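Local structure of tryptase inhibitor (Rhipicephalus appendiculatus, 2UUY) at residues 23-29 and 46-52. The protein probably inhibits serine proteases such as tryptase, this chain being the part that appears to form its Kunitz-like domain. Sequence-based numbering, arbitrary orientation. Where two conformers were deposited one is given.
Sequences YCMGNCC and CARNCPA. Unlike the reference sequence in segment 46-52: Ala52 (reference Gly).
Two disulfides, Cys24–Cys50 and Cys29–Cys46, tie the hairpin formed by strands 19-25 and 28-34 to the C-terminal helix 43-47 and the tail that follows it. The Cys29–Cys46 bridge joins the second strand to the helix, with a dihedral of -92° about its S–S bond. SG of Cys46 lies anti to its own backbone N (chi1 -175°), which carries it from the helix to the hairpin, where it also packs 3.4 Å from the backbone N of Cys24. SG of its partner Cys29 rests against the methylene of the second bridge, 3.6 Å from CB of Cys50, so the two cystines are in direct contact. A type I turn from Ala47 to Cys50 brings the second cysteine round, with Asn49 ND2 hydrogen-bonded to the backbone O of Glu45.

The Cys24–Cys50 bridge has the opposite twist, 74°, and its Cys50 SG packs against the type II' turn Met25–Cys28, 3.5 Å from Cys28 N. Beyond it the ring of Pro51, which follows a cis peptide, lies against the turn: its CB is 3.4 Å from Gly26 O. Two waters also bridge the backbones here. One water donates to Gly26 O at 2.7 Å and accepts from Ala52 N, while a second lies between Asn27 O and Cys50 O. Cys28 of the same turn points away from the tail and is bonded to Cys1, so three disulfides leave this end of the hairpin; this disulfide-rich arrangement is consistent with a Kunitz-type fold of the TAP-like family.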
loop_
_atom_site.group_PDB
_atom_site.type_symbol
_atom_site.label_atom_id
_atom_site.label_comp_id
_atom_site.label_asym_id
_atom_site.label_seq_id
_atom_site.Cartn_x
_atom_site.Cartn_y
_atom_site.Cartn_z
ATOM N N TYR B 23 -0.153 -20.908 -5.682
ATOM C CA TYR B 23 0.788 -21.816 -5.038
ATOM C C TYR B 23 0.240 -23.231 -5.079
ATOM O O TYR B 23 -0.945 -23.475 -4.867
ATOM C CB TYR B 23 0.975 -21.436 -3.571
ATOM C CG TYR B 23 1.829 -20.247 -3.252
ATOM C CD1 TYR B 23 3.102 -20.424 -2.777
ATOM C CD2 TYR B 23 1.321 -18.955 -3.310
ATOM C CE1 TYR B 23 3.875 -19.365 -2.386
ATOM C CE2 TYR B 23 2.089 -17.878 -2.907
ATOM C CZ TYR B 23 3.353 -18.083 -2.461
ATOM O OH TYR B 23 4.084 -16.993 -2.033
ATOM N N CYS B 24 1.135 -24.164 -5.306
ATOM C CA CYS B 24 0.790 -25.566 -5.243
ATOM C C CYS B 24 0.661 -26.036 -3.813
ATOM O O CYS B 24 1.653 -25.992 -3.048
ATOM C CB CYS B 24 1.896 -26.362 -5.931
ATOM S SG CYS B 24 1.601 -28.141 -5.912
ATOM N N MET B 25 -0.547 -26.447 -3.446
ATOM C CA MET B 25 -0.857 -26.929 -2.106
ATOM C C MET B 25 -1.234 -28.397 -2.223
ATOM O O MET B 25 -2.388 -28.736 -2.414
ATOM C CB MET B 25 -2.018 -26.130 -1.494
ATOM C CG MET B 25 -1.855 -24.613 -1.491
ATOM S SD MET B 25 -0.313 -23.969 -0.803
ATOM C CE MET B 25 0.034 -25.027 0.577
ATOM N N GLY B 26 -0.250 -29.272 -2.153
ATOM C CA GLY B 26 -0.488 -30.708 -2.285
ATOM C C GLY B 26 -0.753 -31.071 -3.736
ATOM O O GLY B 26 0.155 -31.027 -4.563
ATOM N N ASN B 27 -1.997 -31.361 -4.054
ATOM C CA ASN B 27 -2.378 -31.835 -5.378
ATOM C C ASN B 27 -2.725 -30.747 -6.349
ATOM O O ASN B 27 -2.776 -31.005 -7.548
ATOM C CB ASN B 27 -3.610 -32.712 -5.276
ATOM C CG ASN B 27 -3.348 -34.035 -4.644
ATOM O OD1 ASN B 27 -2.220 -34.443 -4.441
ATOM N ND2 ASN B 27 -4.428 -34.739 -4.358
ATOM N N CYS B 28 -3.024 -29.550 -5.854
ATOM C CA CYS B 28 -3.623 -28.499 -6.660
ATOM C C CYS B 28 -3.146 -27.120 -6.275
ATOM O O CYS B 28 -2.657 -26.917 -5.160
ATOM C CB CYS B 28 -5.154 -28.550 -6.520
ATOM S SG CYS B 28 -5.817 -28.515 -4.773
ATOM N N CYS B 29 -3.251 -26.194 -7.226
ATOM C CA CYS B 29 -2.878 -24.821 -7.019
ATOM C C CYS B 29 -4.050 -24.022 -6.497
ATOM O O CYS B 29 -5.185 -24.183 -6.928
ATOM C CB CYS B 29 -2.350 -24.217 -8.320
ATOM S SG CYS B 29 -0.742 -24.912 -8.779
ATOM N N CYS B 46 1.609 -22.516 -12.351
ATOM C CA CYS B 46 1.549 -23.287 -11.119
ATOM C C CYS B 46 1.074 -24.707 -11.395
ATOM O O CYS B 46 1.675 -25.672 -10.927
ATOM C CB CYS B 46 0.609 -22.577 -10.134
ATOM S SG CYS B 46 0.557 -23.357 -8.512
ATOM N N ALA B 47 -0.011 -24.830 -12.156
ATOM C CA ALA B 47 -0.644 -26.136 -12.319
ATOM C C ALA B 47 0.275 -27.169 -12.965
ATOM O O ALA B 47 0.319 -28.324 -12.533
ATOM C CB ALA B 47 -1.936 -25.997 -13.117
ATOM N N ARG B 48 1.078 -26.747 -13.925
ATOM C CA ARG B 48 1.961 -27.700 -14.571
ATOM C C ARG B 48 3.134 -28.084 -13.682
ATOM O O ARG B 48 3.829 -29.054 -13.971
ATOM C CB ARG B 48 2.408 -27.206 -15.918
ATOM C CG ARG B 48 3.375 -26.090 -15.907
ATOM C CD ARG B 48 3.607 -25.652 -17.346
ATOM N NE ARG B 48 4.616 -24.607 -17.446
ATOM C CZ ARG B 48 5.911 -24.839 -17.530
ATOM N NH1 ARG B 48 6.395 -26.077 -17.504
ATOM N NH2 ARG B 48 6.730 -23.808 -17.612
ATOM N N ASN B 49 3.299 -27.363 -12.567
ATOM C CA ASN B 49 4.312 -27.608 -11.557
ATOM C C ASN B 49 3.722 -28.133 -10.260
ATOM O O ASN B 49 4.323 -27.962 -9.195
ATOM C CB ASN B 49 5.108 -26.301 -11.317
ATOM C CG ASN B 49 6.083 -26.022 -12.440
ATOM O OD1 ASN B 49 7.075 -26.767 -12.610
ATOM N ND2 ASN B 49 5.817 -24.996 -13.239
ATOM N N CYS B 50 2.554 -28.782 -10.312
ATOM C CA CYS B 50 1.838 -29.188 -9.108
ATOM C C CYS B 50 1.234 -30.564 -9.362
ATOM O O CYS B 50 0.495 -30.724 -10.328
ATOM C CB CYS B 50 0.750 -28.172 -8.777
ATOM S SG CYS B 50 0.009 -28.413 -7.174
ATOM N N PRO B 51 1.505 -31.554 -8.488
ATOM C CA PRO B 51 2.302 -31.503 -7.282
ATOM C C PRO B 51 3.750 -31.266 -7.542
ATOM O O PRO B 51 4.274 -31.321 -8.686
ATOM C CB PRO B 51 2.064 -32.896 -6.629
ATOM C CG PRO B 51 1.599 -33.739 -7.675
ATOM C CD PRO B 51 0.928 -32.893 -8.693
ATOM N N ALA B 52 4.413 -30.916 -6.445
ATOM C CA ALA B 52 5.847 -30.966 -6.406
ATOM C C ALA B 52 6.342 -31.119 -4.964
ATOM O O ALA B 52 5.584 -31.546 -4.065
ATOM C CB ALA B 52 6.414 -29.740 -7.088
HETATM O O HOH W 1 2.740 -30.796 -3.975
HETATM O O HOH W 2 -2.256 -31.688 -9.871
#